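Local atomic coordinates of dihydropyrimidinase (PDB entry 2FTW), a protein that catalyses the reversible, zinc-dependent hydrolytic ring opening of 5,6-dihydrouracil and 5,6-dihydrothymine, the second step of reductive pyrimidine degradation. Residues 132-137 and 143-148; 185-190 and 383-388; 238-243 and 476-481; 255-260 and 317-322. All coordinates share one frame; numbering follows the deposited sequence.

Interaction 1 of 4, residues 132-137 and 143-148; sequences VAITWW and REMEIL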
loop_
_atom_site.group_PDB
_atom_site.type_symbol
_atom_site.label_atom_id
_atom_site.label_comp_id
_atom_site.label_asym_id
_atom_site.label_seq_id
_atom_site.Cartn_x
_atom_site.Cartn_y
_atom_site.Cartn_z
ATOM N N VAL A 132 1.306 33.524 10.481
ATOM C CA VAL A 132 1.029 33.819 11.883
ATOM C C VAL A 132 0.706 32.519 12.621
ATOM O O VAL A 132 -0.204 31.778 12.241
ATOM C CB VAL A 132 -0.083 34.876 12.022
ATOM C CG1 VAL A 132 -0.313 35.245 13.478
ATOM C CG2 VAL A 132 0.299 36.118 11.240
ATOM N N ALA A 133 1.482 32.226 13.660
ATOM C CA ALA A 133 1.226 31.045 14.479
ATOM C C ALA A 133 0.125 31.334 15.492
ATOM O O ALA A 133 0.057 32.431 16.061
ATOM C CB ALA A 133 2.507 30.574 15.192
ATOM N N ILE A 134 -0.748 30.347 15.692
ATOM C CA ILE A 134 -1.817 30.414 16.679
ATOM C C ILE A 134 -1.401 29.629 17.918
ATOM O O ILE A 134 -1.691 28.436 18.058
ATOM C CB ILE A 134 -3.145 29.912 16.073
ATOM C CG1 ILE A 134 -3.457 30.739 14.816
ATOM C CG2 ILE A 134 -4.264 30.045 17.071
ATOM C CD1 ILE A 134 -4.736 30.377 14.142
ATOM N N THR A 135 -0.694 30.320 18.800
ATOM C CA THR A 135 -0.058 29.716 19.969
ATOM C C THR A 135 -1.022 29.566 21.146
ATOM O O THR A 135 -0.758 28.810 22.075
ATOM C CB THR A 135 1.184 30.527 20.387
ATOM O OG1 THR A 135 0.828 31.898 20.600
ATOM C CG2 THR A 135 2.239 30.450 19.285
ATOM N N TRP A 136 -2.136 30.293 21.087
ATOM C CA TRP A 136 -3.229 30.160 22.053
ATOM C C TRP A 136 -4.533 30.499 21.308
ATOM O O TRP A 136 -4.510 31.179 20.297
ATOM C CB TRP A 136 -3.007 31.083 23.264
ATOM C CG TRP A 136 -2.983 32.545 22.899
ATOM C CD1 TRP A 136 -2.058 33.178 22.112
ATOM C CD2 TRP A 136 -3.933 33.552 23.286
ATOM N NE1 TRP A 136 -2.369 34.504 21.987
ATOM C CE2 TRP A 136 -3.515 34.766 22.692
ATOM C CE3 TRP A 136 -5.088 33.550 24.084
ATOM C CZ2 TRP A 136 -4.209 35.970 22.879
ATOM C CZ3 TRP A 136 -5.784 34.738 24.254
ATOM C CH2 TRP A 136 -5.344 35.931 23.656
ATOM N N TRP A 137 -5.653 30.012 21.819
ATOM C CA TRP A 137 -6.932 30.112 21.145
ATOM C C TRP A 137 -7.959 30.785 22.059
ATOM O O TRP A 137 -8.019 30.495 23.249
ATOM C CB TRP A 137 -7.376 28.710 20.727
ATOM C CG TRP A 137 -8.635 28.675 19.945
ATOM C CD1 TRP A 137 -9.775 28.008 20.276
ATOM C CD2 TRP A 137 -8.898 29.334 18.699
ATOM N NE1 TRP A 137 -10.731 28.206 19.310
ATOM C CE2 TRP A 137 -10.222 29.017 18.333
ATOM C CE3 TRP A 137 -8.141 30.163 17.851
ATOM C CZ2 TRP A 137 -10.813 29.500 17.160
ATOM C CZ3 TRP A 137 -8.724 30.638 16.694
ATOM C CH2 TRP A 137 -10.050 30.305 16.353
ATOM N N ARG A 143 -11.054 36.648 16.185
ATOM C CA ARG A 143 -11.354 37.960 15.632
ATOM C C ARG A 143 -10.148 38.663 14.989
ATOM O O ARG A 143 -10.300 39.324 13.967
ATOM C CB ARG A 143 -11.953 38.837 16.725
ATOM C CG ARG A 143 -13.353 38.411 17.115
ATOM C CD ARG A 143 -13.817 39.117 18.358
ATOM N NE ARG A 143 -14.083 40.527 18.108
ATOM C CZ ARG A 143 -15.211 40.997 17.572
ATOM N NH1 ARG A 143 -16.195 40.177 17.227
ATOM N NH2 ARG A 143 -15.359 42.299 17.382
ATOM N N GLU A 144 -8.956 38.520 15.574
ATOM C CA GLU A 144 -7.751 39.171 15.011
ATOM C C GLU A 144 -7.266 38.503 13.716
ATOM O O GLU A 144 -6.617 39.148 12.891
ATOM C CB GLU A 144 -6.610 39.212 16.034
ATOM C CG GLU A 144 -6.881 40.133 17.207
ATOM C CD GLU A 144 -5.793 40.075 18.266
ATOM O OE1 GLU A 144 -5.249 38.964 18.557
ATOM O OE2 GLU A 144 -5.493 41.152 18.821
ATOM N N MET A 145 -7.580 37.216 13.552
ATOM C CA MET A 145 -7.289 36.482 12.310
ATOM C C MET A 145 -7.948 37.144 11.102
ATOM O O MET A 145 -7.356 37.229 10.024
ATOM C CB MET A 145 -7.753 35.022 12.426
ATOM C CG MET A 145 -6.880 34.180 13.330
ATOM S SD MET A 145 -7.564 32.556 13.712
ATOM C CE MET A 145 -7.414 31.612 12.198
ATOM N N GLU A 146 -9.169 37.635 11.297
ATOM C CA GLU A 146 -9.894 38.321 10.223
ATOM C C GLU A 146 -9.195 39.620 9.799
ATOM O O GLU A 146 -9.119 39.921 8.611
ATOM C CB GLU A 146 -11.357 38.560 10.632
ATOM C CG GLU A 146 -12.155 39.470 9.707
ATOM C CD GLU A 146 -13.653 39.433 9.976
ATOM O OE1 GLU A 146 -14.135 38.483 10.635
ATOM O OE2 GLU A 146 -14.357 40.363 9.522
ATOM N N ILE A 147 -8.655 40.365 10.760
ATOM C CA ILE A 147 -7.973 41.613 10.449
ATOM C C ILE A 147 -6.665 41.316 9.711
ATOM O O ILE A 147 -6.324 41.978 8.739
ATOM C CB ILE A 147 -7.711 42.463 11.715
ATOM C CG1 ILE A 147 -9.035 42.949 12.312
ATOM C CG2 ILE A 147 -6.832 43.673 11.392
ATOM C CD1 ILE A 147 -8.915 43.532 13.735
ATOM N N LEU A 148 -5.939 40.316 10.183
ATOM C CA LEU A 148 -4.707 39.902 9.538
ATOM C C LEU A 148 -4.953 39.576 8.058
ATOM O O LEU A 148 -4.250 40.062 7.181
ATOM C CB LEU A 148 -4.101 38.680 10.250
ATOM C CG LEU A 148 -3.006 38.814 11.327
ATOM C CD1 LEU A 148 -2.244 40.143 11.276
ATOM C CD2 LEU A 148 -3.532 38.573 12.717
#

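Interaction 2 of 4, residues 185-190 and 383-388; sequences GAIAQV and RIFNIY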
loop_
_atom_site.group_PDB
_atom_site.type_symbol
_atom_site.label_atom_id
_atom_site.label_comp_id
_atom_site.label_asym_id
_atom_site.label_seq_id
_atom_site.Cartn_x
_atom_site.Cartn_y
_atom_site.Cartn_z
ATOM N N GLY A 185 -10.574 31.999 4.171
ATOM C CA GLY A 185 -9.794 31.669 2.993
ATOM C C GLY A 185 -8.294 31.592 3.251
ATOM O O GLY A 185 -7.478 31.948 2.383
ATOM N N ALA A 186 -7.917 31.128 4.435
ATOM C CA ALA A 186 -6.499 30.932 4.758
ATOM C C ALA A 186 -6.160 29.442 4.757
ATOM O O ALA A 186 -6.999 28.611 5.116
ATOM C CB ALA A 186 -6.166 31.563 6.125
ATOM N N ILE A 187 -4.942 29.108 4.342
ATOM C CA ILE A 187 -4.428 27.760 4.542
ATOM C C ILE A 187 -4.067 27.543 6.020
ATOM O O ILE A 187 -3.599 28.456 6.725
ATOM C CB ILE A 187 -3.223 27.412 3.614
ATOM C CG1 ILE A 187 -2.928 25.902 3.665
ATOM C CG2 ILE A 187 -1.979 28.208 3.992
ATOM C CD1 ILE A 187 -2.272 25.345 2.390
ATOM N N ALA A 188 -4.320 26.321 6.477
ATOM C CA ALA A 188 -4.045 25.905 7.843
ATOM C C ALA A 188 -2.765 25.070 7.883
ATOM O O ALA A 188 -2.721 23.935 7.361
ATOM C CB ALA A 188 -5.206 25.096 8.368
ATOM N N GLN A 189 -1.723 25.634 8.488
ATOM C CA GLN A 189 -0.458 24.916 8.698
ATOM C C GLN A 189 -0.422 24.160 10.031
ATOM O O GLN A 189 -0.996 24.600 11.017
ATOM C CB GLN A 189 0.710 25.898 8.651
ATOM C CG GLN A 189 0.923 26.564 7.314
ATOM C CD GLN A 189 1.907 27.713 7.407
ATOM O OE1 GLN A 189 1.683 28.686 8.141
ATOM N NE2 GLN A 189 2.999 27.606 6.688
ATOM N N VAL A 190 0.299 23.049 10.077
ATOM C CA VAL A 190 0.335 22.220 11.279
ATOM C C VAL A 190 1.762 21.719 11.595
ATOM O O VAL A 190 2.415 21.117 10.731
ATOM C CB VAL A 190 -0.654 21.019 11.135
ATOM C CG1 VAL A 190 -0.778 20.251 12.432
ATOM C CG2 VAL A 190 -2.039 21.495 10.696
ATOM N N ARG A 383 2.256 29.425 -5.729
ATOM C CA ARG A 383 0.853 29.101 -5.955
ATOM C C ARG A 383 0.140 28.760 -4.641
ATOM O O ARG A 383 -0.972 29.202 -4.412
ATOM C CB ARG A 383 0.727 27.952 -6.952
ATOM C CG ARG A 383 1.041 28.374 -8.361
ATOM C CD ARG A 383 0.783 27.269 -9.356
ATOM N NE ARG A 383 1.820 26.252 -9.294
ATOM C CZ ARG A 383 2.746 26.025 -10.226
ATOM N NH1 ARG A 383 2.800 26.731 -11.344
ATOM N NH2 ARG A 383 3.634 25.059 -10.026
ATOM N N ILE A 384 0.803 27.999 -3.776
ATOM C CA ILE A 384 0.201 27.597 -2.511
ATOM C C ILE A 384 -0.068 28.788 -1.600
ATOM O O ILE A 384 -1.115 28.848 -0.962
ATOM C CB ILE A 384 1.039 26.511 -1.781
ATOM C CG1 ILE A 384 0.929 25.169 -2.515
ATOM C CG2 ILE A 384 0.562 26.329 -0.310
ATOM C CD1 ILE A 384 1.986 24.119 -2.059
ATOM N N PHE A 385 0.871 29.732 -1.538
ATOM C CA PHE A 385 0.721 30.918 -0.693
ATOM C C PHE A 385 0.242 32.141 -1.484
ATOM O O PHE A 385 0.291 33.262 -0.995
ATOM C CB PHE A 385 2.018 31.183 0.087
ATOM C CG PHE A 385 2.346 30.081 1.058
ATOM C CD1 PHE A 385 1.624 29.953 2.238
ATOM C CD2 PHE A 385 3.301 29.119 0.753
ATOM C CE1 PHE A 385 1.886 28.900 3.141
ATOM C CE2 PHE A 385 3.584 28.064 1.642
ATOM C CZ PHE A 385 2.875 27.955 2.838
ATOM N N ASN A 386 -0.211 31.902 -2.709
ATOM C CA ASN A 386 -0.941 32.890 -3.519
ATOM C C ASN A 386 -0.157 34.144 -3.882
ATOM O O ASN A 386 -0.613 35.253 -3.682
ATOM C CB ASN A 386 -2.275 33.274 -2.871
ATOM C CG ASN A 386 -3.278 33.791 -3.892
ATOM O OD1 ASN A 386 -3.100 33.582 -5.095
ATOM N ND2 ASN A 386 -4.324 34.466 -3.426
ATOM N N ILE A 387 1.045 33.935 -4.407
ATOM C CA ILE A 387 1.904 35.025 -4.878
ATOM C C ILE A 387 2.479 34.672 -6.262
ATOM O O ILE A 387 3.480 35.228 -6.690
ATOM C CB ILE A 387 3.015 35.327 -3.840
ATOM C CG1 ILE A 387 3.892 34.084 -3.605
ATOM C CG2 ILE A 387 2.377 35.836 -2.543
ATOM C CD1 ILE A 387 4.753 34.119 -2.389
ATOM N N TYR A 388 1.810 33.738 -6.942
ATOM C CA TYR A 388 2.095 33.356 -8.328
ATOM C C TYR A 388 1.157 34.135 -9.267
ATOM O O TYR A 388 -0.015 34.332 -8.950
ATOM C CB TYR A 388 1.870 31.857 -8.459
ATOM C CG TYR A 388 2.191 31.213 -9.800
ATOM C CD1 TYR A 388 3.478 30.774 -10.096
ATOM C CD2 TYR A 388 1.194 30.992 -10.742
ATOM C CE1 TYR A 388 3.769 30.160 -11.312
ATOM C CE2 TYR A 388 1.472 30.376 -11.961
ATOM C CZ TYR A 388 2.758 29.960 -12.238
ATOM O OH TYR A 388 3.032 29.337 -13.440
#

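Interaction 3 of 4, residues 238-243 and 476-481; sequences SVCTPV and QRDKVR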
loop_
_atom_site.group_PDB
_atom_site.type_symbol
_atom_site.label_atom_id
_atom_site.label_comp_id
_atom_site.label_asym_id
_atom_site.label_seq_id
_atom_site.Cartn_x
_atom_site.Cartn_y
_atom_site.Cartn_z
ATOM N N SER A 238 -12.563 16.725 7.350
ATOM C CA SER A 238 -13.938 16.820 7.854
ATOM C C SER A 238 -14.499 18.236 7.718
ATOM O O SER A 238 -15.627 18.425 7.279
ATOM C CB SER A 238 -14.006 16.359 9.307
ATOM O OG SER A 238 -13.556 15.018 9.403
ATOM N N VAL A 239 -13.692 19.219 8.088
ATOM C CA VAL A 239 -14.024 20.642 7.910
ATOM C C VAL A 239 -14.120 21.004 6.419
ATOM O O VAL A 239 -14.887 21.896 6.038
ATOM C CB VAL A 239 -12.966 21.519 8.608
ATOM C CG1 VAL A 239 -13.173 23.002 8.311
ATOM C CG2 VAL A 239 -12.993 21.272 10.116
ATOM N N CYS A 240 -13.348 20.292 5.588
ATOM C CA CYS A 240 -13.244 20.533 4.142
ATOM C C CYS A 240 -12.519 21.845 3.823
ATOM O O CYS A 240 -13.085 22.771 3.252
ATOM C CB CYS A 240 -14.614 20.468 3.450
ATOM S SG CYS A 240 -14.484 20.082 1.681
ATOM N N THR A 241 -11.239 21.897 4.173
ATOM C CA THR A 241 -10.425 23.098 3.989
ATOM C C THR A 241 -8.969 22.651 3.783
ATOM O O THR A 241 -8.569 21.601 4.299
ATOM C CB THR A 241 -10.558 24.085 5.221
ATOM O OG1 THR A 241 -10.026 25.392 4.905
ATOM C CG2 THR A 241 -9.856 23.539 6.468
ATOM N N PRO A 242 -8.177 23.427 3.026
ATOM C CA PRO A 242 -6.773 23.026 2.794
ATOM C C PRO A 242 -5.886 23.022 4.041
ATOM O O PRO A 242 -5.903 23.980 4.802
ATOM C CB PRO A 242 -6.270 24.048 1.766
ATOM C CG PRO A 242 -7.224 25.182 1.836
ATOM C CD PRO A 242 -8.529 24.660 2.304
ATOM N N VAL A 243 -5.138 21.928 4.240
ATOM C CA VAL A 243 -4.156 21.826 5.320
ATOM C C VAL A 243 -2.725 21.628 4.758
ATOM O O VAL A 243 -2.548 21.052 3.693
ATOM C CB VAL A 243 -4.544 20.684 6.325
ATOM C CG1 VAL A 243 -4.438 19.319 5.677
ATOM C CG2 VAL A 243 -3.701 20.739 7.585
ATOM N N GLN A 476 -17.287 23.468 -4.640
ATOM C CA GLN A 476 -17.967 22.317 -5.225
ATOM C C GLN A 476 -17.955 21.106 -4.292
ATOM O O GLN A 476 -18.966 20.408 -4.163
ATOM C CB GLN A 476 -17.354 21.943 -6.580
ATOM C CG GLN A 476 -18.139 20.886 -7.352
ATOM C CD GLN A 476 -19.531 21.352 -7.785
ATOM O OE1 GLN A 476 -19.748 22.531 -8.043
ATOM N NE2 GLN A 476 -20.471 20.412 -7.888
ATOM N N ARG A 477 -16.814 20.860 -3.644
ATOM C CA ARG A 477 -16.734 19.806 -2.638
ATOM C C ARG A 477 -17.769 20.004 -1.534
ATOM O O ARG A 477 -18.434 19.045 -1.160
ATOM C CB ARG A 477 -15.326 19.704 -2.039
ATOM C CG ARG A 477 -14.375 18.947 -2.925
ATOM C CD ARG A 477 -12.975 18.864 -2.352
ATOM N NE ARG A 477 -12.111 18.190 -3.309
ATOM C CZ ARG A 477 -10.849 17.846 -3.090
ATOM N NH1 ARG A 477 -10.272 18.102 -1.929
ATOM N NH2 ARG A 477 -10.165 17.226 -4.049
ATOM N N ASP A 478 -17.899 21.236 -1.023
ATOM C CA ASP A 478 -18.891 21.538 0.026
ATOM C C ASP A 478 -20.307 21.196 -0.458
ATOM O O ASP A 478 -21.110 20.608 0.284
ATOM C CB ASP A 478 -18.836 23.018 0.464
ATOM C CG ASP A 478 -17.582 23.364 1.292
ATOM O OD1 ASP A 478 -17.048 22.486 2.017
ATOM O OD2 ASP A 478 -17.134 24.529 1.224
ATOM N N LYS A 479 -20.589 21.558 -1.707
ATOM C CA LYS A 479 -21.870 21.265 -2.343
ATOM C C LYS A 479 -22.179 19.762 -2.366
ATOM O O LYS A 479 -23.248 19.338 -1.916
ATOM C CB LYS A 479 -21.887 21.812 -3.775
ATOM C CG LYS A 479 -23.264 22.055 -4.351
ATOM C CD LYS A 479 -23.212 22.049 -5.873
ATOM C CE LYS A 479 -24.519 22.510 -6.504
ATOM N NZ LYS A 479 -24.386 22.562 -7.996
ATOM N N VAL A 480 -21.245 18.964 -2.883
ATOM C CA VAL A 480 -21.480 17.520 -3.053
ATOM C C VAL A 480 -21.434 16.744 -1.743
ATOM O O VAL A 480 -22.011 15.671 -1.643
ATOM C CB VAL A 480 -20.508 16.853 -4.071
ATOM C CG1 VAL A 480 -20.636 17.493 -5.432
ATOM C CG2 VAL A 480 -19.075 16.902 -3.587
ATOM N N ARG A 481 -20.722 17.275 -0.758
ATOM C CA ARG A 481 -20.646 16.670 0.567
ATOM C C ARG A 481 -21.793 17.115 1.487
ATOM O O ARG A 481 -21.928 16.594 2.596
ATOM C CB ARG A 481 -19.321 17.033 1.229
ATOM C CG ARG A 481 -18.093 16.414 0.600
ATOM C CD ARG A 481 -16.895 16.631 1.517
ATOM N NE ARG A 481 -15.639 16.239 0.899
ATOM C CZ ARG A 481 -14.461 16.268 1.518
ATOM N NH1 ARG A 481 -14.358 16.657 2.789
ATOM N NH2 ARG A 481 -13.377 15.893 0.854
#

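Interaction 4 of 4, residues 255-260 and 317-322; sequences DVICKH and GDLDCV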
loop_
_atom_site.group_PDB
_atom_site.type_symbol
_atom_site.label_atom_id
_atom_site.label_comp_id
_atom_site.label_asym_id
_atom_site.label_seq_id
_atom_site.Cartn_x
_atom_site.Cartn_y
_atom_site.Cartn_z
ATOM N N ASP A 255 4.295 9.013 3.964
ATOM C CA ASP A 255 3.368 7.951 3.557
ATOM C C ASP A 255 1.930 8.280 3.897
ATOM O O ASP A 255 1.036 8.017 3.099
ATOM C CB ASP A 255 3.693 6.615 4.256
ATOM C CG ASP A 255 5.014 5.973 3.788
ATOM O OD1 ASP A 255 5.579 6.378 2.735
ATOM O OD2 ASP A 255 5.482 5.049 4.510
ATOM N N VAL A 256 1.693 8.787 5.103
ATOM C CA VAL A 256 0.342 9.220 5.503
ATOM C C VAL A 256 -0.228 10.269 4.546
ATOM O O VAL A 256 -1.382 10.178 4.132
ATOM C CB VAL A 256 0.312 9.759 6.965
ATOM C CG1 VAL A 256 -0.900 10.614 7.204
ATOM C CG2 VAL A 256 0.356 8.612 7.962
ATOM N N ILE A 257 0.578 11.275 4.220
ATOM C CA ILE A 257 0.180 12.338 3.293
ATOM C C ILE A 257 -0.152 11.757 1.911
ATOM O O ILE A 257 -1.142 12.133 1.282
ATOM C CB ILE A 257 1.297 13.427 3.171
ATOM C CG1 ILE A 257 1.453 14.178 4.493
ATOM C CG2 ILE A 257 0.982 14.428 2.051
ATOM C CD1 ILE A 257 2.605 15.207 4.538
ATOM N N CYS A 258 0.675 10.828 1.440
ATOM C CA CYS A 258 0.448 10.198 0.141
ATOM C C CYS A 258 -0.874 9.433 0.166
ATOM O O CYS A 258 -1.688 9.561 -0.747
ATOM C CB CYS A 258 1.604 9.263 -0.178
ATOM S SG CYS A 258 1.392 8.221 -1.612
ATOM N N LYS A 259 -1.071 8.648 1.226
ATOM C CA LYS A 259 -2.285 7.875 1.418
ATOM C C LYS A 259 -3.549 8.726 1.276
ATOM O O LYS A 259 -4.404 8.435 0.443
ATOM C CB LYS A 259 -2.251 7.196 2.787
ATOM C CG LYS A 259 -3.561 6.508 3.210
ATOM C CD LYS A 259 -3.534 6.132 4.685
ATOM C CE LYS A 259 -3.657 7.352 5.609
ATOM N NZ LYS A 259 -3.689 6.973 7.069
ATOM N N HIS A 260 -3.673 9.754 2.109
ATOM C CA HIS A 260 -4.803 10.687 2.041
ATOM C C HIS A 260 -4.924 11.455 0.704
ATOM O O HIS A 260 -6.034 11.663 0.200
ATOM C CB HIS A 260 -4.706 11.720 3.170
ATOM C CG HIS A 260 -4.969 11.170 4.535
ATOM N ND1 HIS A 260 -6.238 10.903 4.995
ATOM C CD2 HIS A 260 -4.127 10.888 5.560
ATOM C CE1 HIS A 260 -6.165 10.449 6.237
ATOM N NE2 HIS A 260 -4.894 10.434 6.603
ATOM N N GLY A 317 5.244 14.955 -6.396
ATOM C CA GLY A 317 4.288 15.981 -6.034
ATOM C C GLY A 317 3.401 15.600 -4.865
ATOM O O GLY A 317 2.419 16.292 -4.588
ATOM N N ASP A 318 3.754 14.513 -4.172
ATOM C CA ASP A 318 3.075 14.129 -2.937
ATOM C C ASP A 318 3.607 14.959 -1.792
ATOM O O ASP A 318 2.963 15.061 -0.746
ATOM C CB ASP A 318 3.240 12.633 -2.650
ATOM C CG ASP A 318 2.289 11.781 -3.469
ATOM O OD1 ASP A 318 1.063 12.015 -3.349
ATOM O OD2 ASP A 318 2.756 10.896 -4.247
ATOM N N LEU A 319 4.812 15.493 -1.975
ATOM C CA LEU A 319 5.322 16.617 -1.189
ATOM C C LEU A 319 5.501 17.758 -2.172
ATOM O O LEU A 319 5.796 17.534 -3.332
ATOM C CB LEU A 319 6.641 16.274 -0.492
ATOM C CG LEU A 319 6.536 15.247 0.645
ATOM C CD1 LEU A 319 7.900 14.974 1.250
ATOM C CD2 LEU A 319 5.564 15.671 1.744
ATOM N N ASP A 320 5.279 18.983 -1.721
ATOM C CA ASP A 320 5.076 20.077 -2.667
ATOM C C ASP A 320 6.296 20.946 -2.847
ATOM O O ASP A 320 6.747 21.138 -3.969
ATOM C CB ASP A 320 3.876 20.926 -2.264
ATOM C CG ASP A 320 2.605 20.125 -2.226
ATOM O OD1 ASP A 320 2.379 19.420 -1.209
ATOM O OD2 ASP A 320 1.849 20.186 -3.220
ATOM N N CYS A 321 6.826 21.457 -1.744
ATOM C CA CYS A 321 7.877 22.473 -1.793
ATOM C C CYS A 321 8.820 22.380 -0.592
ATOM O O CYS A 321 8.447 21.865 0.456
ATOM C CB CYS A 321 7.223 23.852 -1.847
ATOM S SG CYS A 321 5.898 24.055 -0.615
ATOM N N VAL A 322 10.031 22.906 -0.744
ATOM C CA VAL A 322 11.076 22.786 0.276
ATOM C C VAL A 322 11.258 24.086 1.059
ATOM O O VAL A 322 11.460 25.141 0.466
ATOM C CB VAL A 322 12.434 22.430 -0.354
ATOM C CG1 VAL A 322 13.424 21.976 0.718
ATOM C CG2 VAL A 322 12.275 21.353 -1.414
#

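Interaction 1 of 4, residues 132-137 and 143-148
The sulfur of Met-145 touches two apolar groups of the loop 132-137. Ile-134 CD1 lies 3.6 Å from Met-145 SD. The other group is the indole of Trp-137, whose CZ3 is 3.7 Å from the same sulfur. SD sits near the plane of the indole, 86° off the ring normal and 5.1 Å from the centroid of the six-membered ring, so this Met-aromatic contact is made at the ring edge. The thioether suits the place because it is polarisable yet needs no hydrogen bond. A bend at the last torsion of Met-145 (chi3 72°) turns the methyl back onto Ile-134, and CE comes to 3.5 Å from Ile-134 CD1, the two side chains crossing at about a right angle. Both segments belong to one beta-alpha unit of the (beta/alpha)8 barrel: strand 127-132 runs out into the loop, and helix 139-151 returns along its outside. Val-132, at the end of the strand, faces that helix, its CG2 4.3 Å from Leu-148 CG. Trp-137 reaches the helix although its CB points away from it, since a trans first torsion (chi1 -176°) swings the ring back to Met-145. Phe-157 also packs on Val-132, Ile-134 and Met-145, while Ile-177 of helix 171-184 touches Ile-134 and Trp-137. The buried Glu-144 carboxylate is satisfied by Ser-108 OG and Leu-109 N.

Interaction 2 of 4, residues 185-190 and 383-388
The ring of Phe-385 has the CG2 methyl of its own neighbour Ile-384 over one face, 3.9 Å from the ring plane and nearer the ring's border than its middle, while Ile-187 and Gln-189 approach it obliquely from the other segment. Ile-187 CG2 meets Phe-385 CE1 at 4.0 Å. The amide of Gln-189 brings NE2 to 3.9 Å from Phe-385 CZ, with the amide and ring planes 66° apart; this is van der Waals contact. Tyr-244 packs edge-to-face with the same ring, and His-131, Thr-65 and Ile-98 meet it as well. Strand 188-190 is one of the parallel strands of the (beta/alpha)8 barrel, and the ring enters the barrel interior from the N-terminal end of the strands, away from the end where such barrels carry their metal ligands. Helix 370-384 ends in a Schellman motif whose C-prime residue, Asn-386, has positive phi (63°), a conformation asparagine tolerates well. With CG1 of Ile-187 pointing away from its own amide nitrogen (chi1 -168°), CD1 runs on to 4.0 Å from Ile-384 CG2, and the two branches let one residue cover both Ile-384 and Phe-385. Gln-189, extended beyond CG, lies about 6 Å from the side chain of the zinc ligand His-66.

Interaction 3 of 4, residues 238-243 and 476-481
Cys-240 points its side chain at helix 474-481 and meets three residues there, each in a different way. Its sulfur lies over one face of the Arg-481 guanidinium, 3.5 Å from the plane and over the NH1 side of the group. NH1 is the closest atom of that group, 3.6 Å from Cys-240 SG. The carboxylate of Asp-478 approaches along the cysteine, with OD1 3.5 Å from Cys-240 CB and as far from SG. One helical turn before Arg-481, CB of Arg-477 also touches the sulfur, 3.8 Å from Cys-240 SG. The positive phi of Cys-240 (70°) marks the end of helix 223-239; its CB points toward helix 474-481, and SG, opposite the backbone N (chi1 -157°), extends that reach. Where the turn after helix 223-239 comes close to helix 474-481, a short side chain suits, the CA atoms of Cys-240 and Asp-478 being 7.1 Å apart. The extended Arg-481 lays its flat end across the sulfur while NH2 forms a salt bridge with Asp-237. Asp-478 OD1 is paired with Lys-182 of helix 171-184, and Arg-477 NE is bonded to Gly-366 O of the second subunit. No hydrogen bond crosses between the segments. The charged groups around the thiol thus find their strong partners elsewhere, and an acidic and a basic neighbour would probably pull its ionisation in opposite directions.

Interaction 4 of 4, residues 255-260 and 317-322
Where helix 251-262, on the outside of the (beta/alpha)8 barrel, meets the turn that leaves helix 306-316, Ile-257 and Cys-258 pack against Asp-318 and Leu-319. The turn begins at Gly-317, whose positive phi (86°) completes a Schellman motif and suits a residue without a side chain. The chains come closest at Cys-258 and Asp-318, with CA atoms 5.6 Å apart. Ile-257 CG2 rests 3.5 Å from the backbone O of Asp-318, which also takes a weak hydrogen bond from Arg-261. At the end of a straight chain (chi2 175°), Ile-257 CD1 comes to 4.1 Å from Leu-319 CD2, the two side chains crossing at about a right angle. Cys-258 adds a polarisable, compact surface, its SG 4.0 Å from Asp-318 OD2, and OD1 of the same carboxylate stands 4.0 Å from Cys-258 CA. The aspartate answers to charge elsewhere, since OD1 forms a salt bridge with Arg-316 of the second subunit. The contact therefore joins helix 251-262 to the turn after helix 306-316 and borders a subunit interface. Tyr-313 of helix 306-316 also touches Cys-258, Asp-318 and Leu-319. Beyond Leu-319, Asp-320 is bridged to Arg-261 and bonded to Gly-269 N. The chain then runs inward toward the zinc ligand Asp-325, the course expected of an amidohydrolase barrel, in which the aspartate follows the eighth strand.

In the fold
Interactions 2 and 3 join where strand 188-190 runs beside the start of strand 243-245: Ala-188 N lies 3.3 Å from Pro-242 O, a probable hydrogen bond, and their centres are 16 Å apart. Interaction 4 falls between the segments of interaction 2 in sequence and touches it, with Ile-384 CD1 3.7 Å from Asp-320 CB. Interaction 1 stands apart, its nearest atoms about 5 Å from those of interaction 2. Closest to the metals is interaction 2, where the Gln-189 side chain is about 9 Å from a zinc ion. The side chain of Ile-134 in interaction 1 is about 12 Å from a zinc ion, and that of Ile-257 in interaction 4 about 13 Å. Interaction 3 is remote from the site. Interactions 2, 3 and 4 also touch the second subunit.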